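Local coordinates for thiol-activated cytolysin (Desulfobulbus propionicus, PDB 6NAL), which probably acts as a pore-forming toxin of the cholesterol-dependent cytolysin family, assembling into beta-barrel pores in target membranes, at residues 60-65 with 333-338; 144-149 with 318-323; 188-193 with 245-250; 241-246 with 292-297. All blocks are in the same frame, centred on the assembly; numbering follows the deposited sequence.

Contact 1 (60-65 with 333-338); sequences DIAVPS and PLNYYT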
# COMPACT_ATOMS: atom_id res chain seq x y z
N ASP A 60 -30.42 -2.53 7.60
CA ASP A 60 -31.73 -2.13 7.10
C ASP A 60 -32.55 -3.35 6.69
O ASP A 60 -32.08 -4.22 5.94
CB ASP A 60 -31.59 -1.23 5.87
CG ASP A 60 -31.95 0.20 6.14
OD1 ASP A 60 -32.42 0.48 7.26
OD2 ASP A 60 -31.76 1.04 5.21
N ILE A 61 -33.79 -3.43 7.17
CA ILE A 61 -34.63 -4.61 6.94
C ILE A 61 -35.52 -4.33 5.74
O ILE A 61 -36.40 -3.48 5.80
CB ILE A 61 -35.47 -4.96 8.17
CG1 ILE A 61 -34.66 -4.91 9.46
CG2 ILE A 61 -36.11 -6.29 7.95
CD1 ILE A 61 -33.62 -5.92 9.57
N ALA A 62 -35.28 -5.04 4.64
CA ALA A 62 -36.15 -4.97 3.47
C ALA A 62 -37.48 -5.67 3.73
O ALA A 62 -37.57 -6.66 4.46
CB ALA A 62 -35.50 -5.62 2.26
N VAL A 63 -38.53 -5.14 3.12
CA VAL A 63 -39.79 -5.86 3.03
C VAL A 63 -39.65 -7.00 2.04
O VAL A 63 -39.52 -6.75 0.84
CB VAL A 63 -40.93 -4.94 2.57
CG1 VAL A 63 -42.17 -5.77 2.26
CG2 VAL A 63 -41.30 -3.90 3.59
N PRO A 64 -39.72 -8.24 2.44
CA PRO A 64 -39.61 -9.31 1.45
C PRO A 64 -40.82 -9.36 0.52
O PRO A 64 -41.95 -9.12 0.93
CB PRO A 64 -39.49 -10.59 2.29
CG PRO A 64 -39.21 -10.13 3.69
CD PRO A 64 -39.83 -8.75 3.82
N SER A 65 -40.54 -9.68 -0.74
CA SER A 65 -41.57 -9.85 -1.75
C SER A 65 -42.70 -10.78 -1.30
O SER A 65 -43.87 -10.58 -1.66
CB SER A 65 -40.93 -10.43 -3.01
OG SER A 65 -40.53 -11.78 -2.75
N PRO A 333 -43.02 -1.45 -1.48
CA PRO A 333 -42.47 -1.37 -0.13
C PRO A 333 -40.98 -1.67 -0.19
O PRO A 333 -40.54 -2.55 -0.94
CB PRO A 333 -43.24 -2.44 0.66
CG PRO A 333 -43.85 -3.34 -0.36
CD PRO A 333 -44.10 -2.46 -1.57
N LEU A 334 -40.21 -0.93 0.59
CA LEU A 334 -38.76 -1.00 0.52
C LEU A 334 -38.20 -1.46 1.84
O LEU A 334 -37.62 -2.53 1.92
CB LEU A 334 -38.15 0.35 0.15
CG LEU A 334 -38.51 0.83 -1.24
CD1 LEU A 334 -37.85 2.13 -1.62
CD2 LEU A 334 -38.18 -0.26 -2.28
N ASN A 335 -38.41 -0.69 2.89
CA ASN A 335 -37.88 -1.05 4.19
C ASN A 335 -38.96 -0.86 5.24
O ASN A 335 -39.88 -0.07 5.07
CB ASN A 335 -36.63 -0.23 4.51
CG ASN A 335 -35.49 -0.48 3.51
OD1 ASN A 335 -35.35 0.23 2.51
ND2 ASN A 335 -34.68 -1.48 3.79
N TYR A 336 -38.85 -1.62 6.32
CA TYR A 336 -39.77 -1.50 7.44
C TYR A 336 -38.92 -1.51 8.71
O TYR A 336 -37.79 -2.00 8.73
CB TYR A 336 -40.92 -2.57 7.42
CG TYR A 336 -40.56 -3.98 7.76
CD1 TYR A 336 -39.88 -4.77 6.86
CD2 TYR A 336 -40.90 -4.53 8.99
CE1 TYR A 336 -39.47 -6.06 7.19
CE2 TYR A 336 -40.54 -5.85 9.31
CZ TYR A 336 -39.83 -6.60 8.40
OH TYR A 336 -39.46 -7.88 8.72
N TYR A 337 -39.48 -0.90 9.74
CA TYR A 337 -38.85 -0.68 11.03
C TYR A 337 -39.79 -1.22 12.09
O TYR A 337 -41.00 -0.94 12.06
CB TYR A 337 -38.56 0.80 11.26
CG TYR A 337 -37.67 1.33 10.14
CD1 TYR A 337 -38.23 1.81 8.95
CD2 TYR A 337 -36.27 1.27 10.24
CE1 TYR A 337 -37.44 2.25 7.92
CE2 TYR A 337 -35.47 1.72 9.20
CZ TYR A 337 -36.07 2.21 8.04
OH TYR A 337 -35.29 2.65 6.99
N THR A 338 -39.22 -2.04 12.98
CA THR A 338 -39.94 -2.70 14.06
C THR A 338 -39.50 -2.09 15.37
O THR A 338 -38.34 -1.72 15.55
CB THR A 338 -39.67 -4.22 14.15
OG1 THR A 338 -38.27 -4.52 14.04
CG2 THR A 338 -40.41 -4.92 13.08
O HOH W 1 -35.07 -1.33 8.49
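The Tyr336 ring lies against 60-65 with the carbonyl O of Ala62 at its edge, 3.4 Å from CE1 and in the plane of the ring. Methyl groups approach the same ring obliquely: Ile61 CG2 stands 3.5 Å from CE1 of Tyr336, and Val63 CG2 sits 3.7 Å from its CD1. Tyr336 CG takes the crowded position between its own backbone N and carbonyl carbon (chi1 73°), which brings the ring edge alongside the loop, where Leu83 and Thr71 also touch it. Tyr337 is turned the other way; its ring plane stands 73° from the Asp60 carboxylate, which comes near obliquely, and its hydroxyl is hydrogen-bonded to Gln239. The loop that follows strand 44-59 meets strand 332-340 through one beta bridge, Ala62 with Asn335, so the core antiparallel sheet of the cytolysin fold gains a short extra partner here. Tyr336 N donates to Ile61 O at 3.1 Å, nearly along the C=O axis. Val63 N reaches Leu334 O at 3.0 Å from well above the carbonyl plane. Ile61 O also accepts a weak bond from Asn335 ND2 (3.3 Å), so one carbonyl is gripped twice; the amide of Asn335 is further held by Lys194 at OD1 and the carbonyl O of Gly164 at ND2. Val63 points at the strand and straddles Pro333, crossing it at about a right angle, with CG1 and CG2 both close to the proline CB. A water accepts from Ile61 N and donates to Tyr336 O, 2.8 Å from each, extending the bridge by one solvent-mediated step.

Contact 2 (144-149 with 318-323); sequences ANFQYS and IIWDNT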
# COMPACT_ATOMS: atom_id res chain seq x y z
N ALA A 144 -37.14 11.96 -10.51
CA ALA A 144 -36.17 11.05 -9.91
C ALA A 144 -35.18 11.80 -9.02
O ALA A 144 -34.56 12.78 -9.44
CB ALA A 144 -35.46 10.27 -11.01
N ASN A 145 -35.07 11.37 -7.76
CA ASN A 145 -34.17 11.98 -6.79
C ASN A 145 -33.66 10.84 -5.89
O ASN A 145 -34.36 10.43 -4.96
CB ASN A 145 -34.84 13.07 -5.96
CG ASN A 145 -33.93 13.56 -4.82
OD1 ASN A 145 -32.75 13.17 -4.77
ND2 ASN A 145 -34.45 14.40 -3.91
N PHE A 146 -32.46 10.35 -6.18
CA PHE A 146 -32.05 9.04 -5.69
C PHE A 146 -30.99 9.18 -4.62
O PHE A 146 -30.15 10.07 -4.69
CB PHE A 146 -31.55 8.15 -6.83
CG PHE A 146 -32.65 7.58 -7.71
CD1 PHE A 146 -33.61 6.69 -7.18
CD2 PHE A 146 -32.71 7.88 -9.05
CE1 PHE A 146 -34.62 6.16 -7.99
CE2 PHE A 146 -33.72 7.34 -9.85
CZ PHE A 146 -34.66 6.47 -9.32
N GLN A 147 -31.07 8.30 -3.62
CA GLN A 147 -29.91 7.92 -2.82
C GLN A 147 -29.07 6.89 -3.57
O GLN A 147 -29.59 6.02 -4.27
CB GLN A 147 -30.32 7.38 -1.45
CG GLN A 147 -29.15 6.79 -0.69
CD GLN A 147 -29.58 5.89 0.46
OE1 GLN A 147 -30.76 5.91 0.87
NE2 GLN A 147 -28.64 5.11 1.00
N TYR A 148 -27.76 7.01 -3.44
CA TYR A 148 -26.82 6.29 -4.28
C TYR A 148 -25.94 5.44 -3.39
O TYR A 148 -25.58 5.87 -2.30
CB TYR A 148 -26.03 7.27 -5.10
CG TYR A 148 -25.06 6.64 -6.04
CD1 TYR A 148 -25.48 6.13 -7.24
CD2 TYR A 148 -23.72 6.58 -5.73
CE1 TYR A 148 -24.58 5.56 -8.12
CE2 TYR A 148 -22.81 5.99 -6.59
CZ TYR A 148 -23.25 5.50 -7.79
OH TYR A 148 -22.38 4.93 -8.67
N SER A 149 -25.70 4.20 -3.80
CA SER A 149 -24.81 3.29 -3.07
C SER A 149 -24.06 2.45 -4.07
O SER A 149 -24.66 1.99 -5.04
CB SER A 149 -25.54 2.31 -2.13
OG SER A 149 -26.29 3.02 -1.18
N ILE A 318 -33.47 4.68 -18.13
CA ILE A 318 -34.03 3.90 -17.04
C ILE A 318 -33.77 4.58 -15.71
O ILE A 318 -34.64 4.57 -14.83
CB ILE A 318 -33.48 2.47 -17.03
CG1 ILE A 318 -33.91 1.70 -18.27
CG2 ILE A 318 -33.97 1.80 -15.77
CD1 ILE A 318 -32.91 0.60 -18.63
N ILE A 319 -32.57 5.16 -15.52
CA ILE A 319 -32.22 5.71 -14.21
C ILE A 319 -32.96 7.02 -13.94
O ILE A 319 -33.23 7.36 -12.79
CB ILE A 319 -30.70 5.94 -14.09
CG1 ILE A 319 -29.95 4.64 -14.01
CG2 ILE A 319 -30.35 6.78 -12.87
CD1 ILE A 319 -28.48 4.81 -14.20
N TRP A 320 -33.14 7.85 -14.97
CA TRP A 320 -33.67 9.20 -14.75
C TRP A 320 -35.12 9.30 -15.18
O TRP A 320 -35.65 10.42 -15.25
CB TRP A 320 -32.80 10.25 -15.46
CG TRP A 320 -31.46 10.22 -14.85
CD1 TRP A 320 -30.29 9.83 -15.44
CD2 TRP A 320 -31.14 10.49 -13.47
NE1 TRP A 320 -29.27 9.86 -14.53
CE2 TRP A 320 -29.76 10.26 -13.31
CE3 TRP A 320 -31.90 10.90 -12.35
CZ2 TRP A 320 -29.11 10.46 -12.08
CZ3 TRP A 320 -31.25 11.08 -11.14
CH2 TRP A 320 -29.87 10.86 -11.02
N ASP A 321 -35.76 8.16 -15.44
CA ASP A 321 -37.21 8.11 -15.61
C ASP A 321 -37.89 8.83 -14.46
O ASP A 321 -37.60 8.58 -13.28
CB ASP A 321 -37.68 6.65 -15.69
CG ASP A 321 -37.97 6.20 -17.11
OD1 ASP A 321 -38.34 7.08 -17.93
OD2 ASP A 321 -37.83 4.98 -17.41
N ASN A 322 -38.78 9.75 -14.81
CA ASN A 322 -39.81 10.17 -13.87
C ASN A 322 -40.80 9.05 -13.61
O ASN A 322 -41.09 8.23 -14.49
CB ASN A 322 -40.55 11.37 -14.39
CG ASN A 322 -39.71 12.59 -14.32
OD1 ASN A 322 -38.46 12.52 -14.48
ND2 ASN A 322 -40.36 13.73 -14.01
N THR A 323 -41.32 9.01 -12.40
CA THR A 323 -42.34 8.02 -12.09
C THR A 323 -43.69 8.70 -11.91
O THR A 323 -43.84 9.60 -11.07
CB THR A 323 -41.96 7.19 -10.87
OG1 THR A 323 -40.94 6.27 -11.26
CG2 THR A 323 -43.17 6.40 -10.42
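Ala144 opens the contact with its methyl group turned to the loop that leaves helix 309-320. CB lies 3.5 Å from the carbonyl O of Asp321 and 3.9 Å from CE3 of Trp320, so this small side chain fits between backbone and indole. Asn145 turns away; its amide OD1 is hydrogen-bonded to Thr442 of the second subunit, while its backbone N is held by Gln195 of the same chain. Phe146 points back to the helix. With CG anti to its carbonyl carbon (chi1 -76°), the ring presents an edge to the Ile319 carbonyl, and CE2 approaches Ile319 O to 3.0 Å near the ring plane. CD2 on the same edge lies 4.1 Å from Trp320 CZ3, and the two aromatic side chains slide past each other in opposite directions. Ile319 CG2 rests on one face of the indole, 3.5 Å above its plane and offset toward the rim, while Trp320 NE1 donates to the carbonyl O of Asp268. From Gln147 onward the chain enters strand 147-152, joins the central sheet beside strand 187-202 and leaves the helix behind; Tyr148 sets its ring edge-to-face with Phe193. The contact thus joins the start of a sheet strand to the last part of helix 309-320 by apolar and C-H to carbonyl approaches alone: the geometry would bring the weakly positive aromatic edge of Phe146 to the Ile319 carbonyl oxygen, probably a favourable pairing.

Contact 3 (188-193 with 245-250); sequences VYLIRF and FLKFES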
# COMPACT_ATOMS: atom_id res chain seq x y z
N VAL A 188 -17.70 -8.98 -8.77
CA VAL A 188 -19.03 -8.35 -8.87
C VAL A 188 -19.01 -6.96 -8.25
O VAL A 188 -18.59 -6.78 -7.11
CB VAL A 188 -20.12 -9.20 -8.20
CG1 VAL A 188 -21.48 -8.54 -8.31
CG2 VAL A 188 -20.17 -10.62 -8.75
N TYR A 189 -19.52 -5.99 -8.97
CA TYR A 189 -19.74 -4.67 -8.44
C TYR A 189 -21.22 -4.29 -8.51
O TYR A 189 -21.89 -4.49 -9.52
CB TYR A 189 -18.87 -3.70 -9.24
CG TYR A 189 -18.77 -2.34 -8.64
CD1 TYR A 189 -17.86 -2.06 -7.66
CD2 TYR A 189 -19.60 -1.34 -9.04
CE1 TYR A 189 -17.77 -0.81 -7.09
CE2 TYR A 189 -19.50 -0.06 -8.49
CZ TYR A 189 -18.59 0.19 -7.50
OH TYR A 189 -18.49 1.44 -6.93
N LEU A 190 -21.72 -3.66 -7.46
CA LEU A 190 -23.15 -3.38 -7.37
C LEU A 190 -23.45 -1.93 -7.05
O LEU A 190 -22.92 -1.37 -6.09
CB LEU A 190 -23.81 -4.25 -6.33
CG LEU A 190 -25.32 -4.43 -6.52
CD1 LEU A 190 -25.57 -5.39 -7.64
CD2 LEU A 190 -25.90 -4.94 -5.20
N ILE A 191 -24.33 -1.34 -7.84
CA ILE A 191 -24.83 0.01 -7.62
C ILE A 191 -26.32 -0.06 -7.34
O ILE A 191 -27.05 -0.80 -8.01
CB ILE A 191 -24.55 0.88 -8.87
CG1 ILE A 191 -23.04 1.02 -9.09
CG2 ILE A 191 -25.18 2.28 -8.76
CD1 ILE A 191 -22.70 1.68 -10.40
N ARG A 192 -26.77 0.76 -6.41
CA ARG A 192 -28.18 0.91 -6.13
C ARG A 192 -28.58 2.37 -6.11
O ARG A 192 -28.00 3.15 -5.37
CB ARG A 192 -28.54 0.32 -4.79
CG ARG A 192 -30.00 0.23 -4.62
CD ARG A 192 -30.41 -0.07 -3.21
NE ARG A 192 -29.79 0.83 -2.26
CZ ARG A 192 -29.96 0.73 -0.95
NH1 ARG A 192 -30.75 -0.24 -0.49
NH2 ARG A 192 -29.34 1.57 -0.13
N PHE A 193 -29.62 2.70 -6.87
CA PHE A 193 -30.32 3.99 -6.78
C PHE A 193 -31.61 3.79 -6.02
O PHE A 193 -32.41 2.93 -6.39
CB PHE A 193 -30.64 4.54 -8.17
CG PHE A 193 -29.42 4.86 -9.00
CD1 PHE A 193 -28.78 3.88 -9.71
CD2 PHE A 193 -28.96 6.15 -9.08
CE1 PHE A 193 -27.68 4.14 -10.47
CE2 PHE A 193 -27.87 6.44 -9.84
CZ PHE A 193 -27.21 5.42 -10.54
N PHE A 245 -31.20 -1.44 -9.25
CA PHE A 245 -29.94 -2.12 -9.00
C PHE A 245 -29.23 -2.32 -10.32
O PHE A 245 -29.86 -2.75 -11.28
CB PHE A 245 -30.17 -3.49 -8.35
CG PHE A 245 -30.57 -3.41 -6.92
CD1 PHE A 245 -31.89 -3.38 -6.57
CD2 PHE A 245 -29.61 -3.39 -5.93
CE1 PHE A 245 -32.27 -3.32 -5.22
CE2 PHE A 245 -29.96 -3.33 -4.60
CZ PHE A 245 -31.29 -3.30 -4.24
N LEU A 246 -27.93 -2.03 -10.35
CA LEU A 246 -27.07 -2.35 -11.49
C LEU A 246 -25.96 -3.30 -11.05
O LEU A 246 -25.13 -2.94 -10.21
CB LEU A 246 -26.44 -1.10 -12.08
CG LEU A 246 -27.31 -0.24 -12.98
CD1 LEU A 246 -28.01 0.68 -12.02
CD2 LEU A 246 -26.46 0.44 -13.99
N LYS A 247 -25.89 -4.47 -11.66
CA LYS A 247 -24.90 -5.47 -11.32
C LYS A 247 -23.88 -5.53 -12.44
O LYS A 247 -24.25 -5.73 -13.60
CB LYS A 247 -25.55 -6.83 -11.11
CG LYS A 247 -24.54 -7.91 -10.78
CD LYS A 247 -25.27 -9.22 -10.40
CE LYS A 247 -24.76 -10.39 -11.25
NZ LYS A 247 -24.96 -10.08 -12.69
N PHE A 248 -22.61 -5.33 -12.10
CA PHE A 248 -21.51 -5.44 -13.05
C PHE A 248 -20.66 -6.65 -12.68
O PHE A 248 -20.17 -6.74 -11.56
CB PHE A 248 -20.63 -4.20 -13.04
CG PHE A 248 -21.35 -2.92 -13.26
CD1 PHE A 248 -21.97 -2.25 -12.22
CD2 PHE A 248 -21.40 -2.36 -14.52
CE1 PHE A 248 -22.64 -1.06 -12.45
CE2 PHE A 248 -22.04 -1.16 -14.74
CZ PHE A 248 -22.67 -0.52 -13.71
N GLU A 249 -20.51 -7.57 -13.61
CA GLU A 249 -19.83 -8.84 -13.42
C GLU A 249 -18.75 -8.94 -14.50
O GLU A 249 -19.00 -8.61 -15.67
CB GLU A 249 -20.80 -10.01 -13.51
CG GLU A 249 -20.40 -11.22 -12.69
CD GLU A 249 -21.45 -12.35 -12.68
OE1 GLU A 249 -21.31 -13.31 -13.49
OE2 GLU A 249 -22.40 -12.29 -11.86
N SER A 250 -17.55 -9.37 -14.11
CA SER A 250 -16.42 -9.36 -15.02
C SER A 250 -15.41 -10.41 -14.61
O SER A 250 -15.33 -10.77 -13.44
CB SER A 250 -15.74 -7.99 -15.02
OG SER A 250 -14.72 -7.93 -15.97
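Packing is close where Phe245 meets Arg192. The aliphatic part of the arginine lies along the phenyl ring, both side chains pointing the same way, and CG of Arg192 stands 3.8 Å from the Phe245 ring centroid in a CH-pi contact over the face. CD of Arg192 lies 3.5 Å from Phe245 CZ. Arg192 CG is anti to the backbone N (chi1 -169°), which carries the chain over the ring before the bend at chi3. On the other sheet face, with Tyr189, Ile191, Leu246 and Phe248, the packing is equally tight: Ile191 CD1 touches Phe248 CE1 at 3.4 Å, and Tyr189 lies alongside Phe248. Between these layers the antiparallel backbones are bonded almost straight: Tyr189 and Phe248 exchange two 2.8 Å N to O bonds, and the hydrogen-bonded pair of Ile191 with Leu246 repeats the pattern. The looser end is at Val188 and the partly exposed Glu249. There Val188 CG2 meets Glu249 CG at 4.0 Å, and Lys247 bends at chi3 and chi4 to bring NZ within 3.5 Å of Glu249 OE2, a salt bridge within its own strand. In this bent core sheet of the MACPF/CDC fold, strand 187-202 is flanked on its other side by strand 147-152, where Ser150 OG bonds Tyr189 OH, and strand 232-250 by strand 287-294; helix 254-264 packs on Tyr189 and Phe248 through Ile261.

Contact 4 (241-246 with 292-297); sequences GRQIFL and VVHGGS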
# COMPACT_ATOMS: atom_id res chain seq x y z
N GLY A 241 -41.43 3.16 -2.27
CA GLY A 241 -40.78 3.93 -3.29
C GLY A 241 -40.29 3.08 -4.43
O GLY A 241 -41.00 2.19 -4.87
N ARG A 242 -39.07 3.36 -4.91
CA ARG A 242 -38.54 2.80 -6.14
C ARG A 242 -37.06 2.52 -5.97
O ARG A 242 -36.34 3.28 -5.32
CB ARG A 242 -38.73 3.80 -7.29
CG ARG A 242 -38.13 3.43 -8.63
CD ARG A 242 -38.59 4.51 -9.65
NE ARG A 242 -37.89 4.47 -10.92
CZ ARG A 242 -38.21 3.67 -11.93
NH1 ARG A 242 -39.22 2.84 -11.77
NH2 ARG A 242 -37.54 3.71 -13.08
N GLN A 243 -36.57 1.52 -6.66
CA GLN A 243 -35.24 1.01 -6.42
C GLN A 243 -34.74 0.48 -7.74
O GLN A 243 -35.44 -0.23 -8.46
CB GLN A 243 -35.30 -0.05 -5.31
CG GLN A 243 -34.08 -0.16 -4.48
CD GLN A 243 -34.34 -0.85 -3.15
OE1 GLN A 243 -33.64 -0.57 -2.19
NE2 GLN A 243 -35.32 -1.73 -3.09
N ILE A 244 -33.52 0.85 -8.06
CA ILE A 244 -32.81 0.37 -9.22
C ILE A 244 -31.48 -0.24 -8.77
O ILE A 244 -30.71 0.39 -8.04
CB ILE A 244 -32.55 1.51 -10.22
CG1 ILE A 244 -33.91 2.15 -10.55
CG2 ILE A 244 -31.81 0.97 -11.40
CD1 ILE A 244 -33.77 3.48 -11.24
N PHE A 245 -31.20 -1.44 -9.25
CA PHE A 245 -29.94 -2.12 -9.00
C PHE A 245 -29.23 -2.32 -10.32
O PHE A 245 -29.86 -2.75 -11.28
CB PHE A 245 -30.17 -3.49 -8.35
CG PHE A 245 -30.57 -3.41 -6.92
CD1 PHE A 245 -31.89 -3.38 -6.57
CD2 PHE A 245 -29.61 -3.39 -5.93
CE1 PHE A 245 -32.27 -3.32 -5.22
CE2 PHE A 245 -29.96 -3.33 -4.60
CZ PHE A 245 -31.29 -3.30 -4.24
N LEU A 246 -27.93 -2.03 -10.35
CA LEU A 246 -27.07 -2.35 -11.49
C LEU A 246 -25.96 -3.30 -11.05
O LEU A 246 -25.13 -2.94 -10.21
CB LEU A 246 -26.44 -1.10 -12.08
CG LEU A 246 -27.31 -0.24 -12.98
CD1 LEU A 246 -28.01 0.68 -12.02
CD2 LEU A 246 -26.46 0.44 -13.99
N VAL A 292 -32.17 -4.40 -12.55
CA VAL A 292 -33.50 -4.68 -12.07
C VAL A 292 -34.09 -3.38 -11.55
O VAL A 292 -33.44 -2.62 -10.82
CB VAL A 292 -33.52 -5.79 -11.01
CG1 VAL A 292 -32.63 -5.44 -9.92
CG2 VAL A 292 -34.90 -5.99 -10.45
N VAL A 293 -35.34 -3.14 -11.92
CA VAL A 293 -36.07 -1.95 -11.54
C VAL A 293 -37.34 -2.38 -10.80
O VAL A 293 -38.09 -3.22 -11.30
CB VAL A 293 -36.40 -1.10 -12.78
CG1 VAL A 293 -37.41 -0.01 -12.38
CG2 VAL A 293 -35.11 -0.50 -13.43
N HIS A 294 -37.59 -1.79 -9.65
CA HIS A 294 -38.60 -2.29 -8.71
C HIS A 294 -39.32 -1.08 -8.12
O HIS A 294 -38.67 -0.18 -7.59
CB HIS A 294 -37.90 -3.16 -7.65
CG HIS A 294 -38.82 -3.78 -6.65
ND1 HIS A 294 -38.47 -3.95 -5.32
CD2 HIS A 294 -40.06 -4.29 -6.78
CE1 HIS A 294 -39.48 -4.50 -4.68
NE2 HIS A 294 -40.46 -4.71 -5.54
N GLY A 295 -40.65 -1.03 -8.27
CA GLY A 295 -41.42 0.08 -7.77
C GLY A 295 -41.64 1.13 -8.84
O GLY A 295 -40.69 1.59 -9.48
N GLY A 296 -42.89 1.56 -9.02
CA GLY A 296 -43.26 2.24 -10.27
C GLY A 296 -43.37 1.22 -11.40
O GLY A 296 -44.02 0.15 -11.23
N SER A 297 -42.81 1.54 -12.56
CA SER A 297 -42.32 0.51 -13.47
C SER A 297 -41.81 -0.75 -12.77
O SER A 297 -41.29 -0.67 -11.63
CB SER A 297 -41.19 1.13 -14.28
OG SER A 297 -40.02 1.26 -13.48
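Arg242 runs across the end of strand 287-294 as an extended chain, CG anti to its backbone N (chi1 175°), and crosses Val293 obliquely. Its guanidinium ends in the turn that follows. NH1 donates to Ser297 OG at a very short 2.5 Å, nearly straight and exactly in the guanidinium plane, and to Gly295 O at 3.0 Å, so a single nitrogen holds two points of the loop, one backbone and one side chain. The serine OG is placed for this by lying between its own backbone N and carbonyl carbon (chi1 75°). Val293 CG1 sits 3.4 Å from the same NH1, while NH2 has a weak bond to the carbonyl O of Ile318. Further along, Ile244 and Val293 lie side by side on one face of the sheet, with Ile244 CG1 4.1 Å from Val293 CG2. On the other face Phe245 and Val292 also point the same way, and Val292 CG1, in the crowded position at chi1 55°, nestles 3.5 Å from Phe245 CB. The backbones pair antiparallel, the axes of the short segments 4.9 Å apart: Gln243 with His294 and Phe245 with Val292 are hydrogen-bonded pairs, and Ile244 with Val293 is the non-hydrogen-bonded pair between them. Gly295 closes this run at a positive phi where a beta carbon would clash with Gly241 O. Strand 187-202 borders 232-250 on its other edge, with strand 332-340 pairing near Gly241; strand 299-305 lies beyond 287-294, and helix 167-174, among the flanking helices thought in related MACPF/CDC toxins to unfurl into membrane hairpins, packs on Phe245 and Val292 through Leu174.

In the fold
All four contacts reach one antiparallel sheet, the twisted central sheet of this cytolysin domain. Contacts 3 and 4 meet on strand 232-250, sharing Phe245 and Leu246, with centres 13 Å apart; Phe193 N and Ile244 O, 2.8 Å apart, tie them together. Contact 2 lies closest to contact 4, about 9 Å between centres, and Phe146 CZ packs on Ile244 CD1 at 3.7 Å; it joins contact 3 through strand 147-152. Contact 1 sits farther along, its centre about 14 Å from that of contact 4, touching through Leu334 and Gln243. A tetraethylene glycol, probably from crystallisation, lies about 3 Å from the side chain of Trp320 in contact 2.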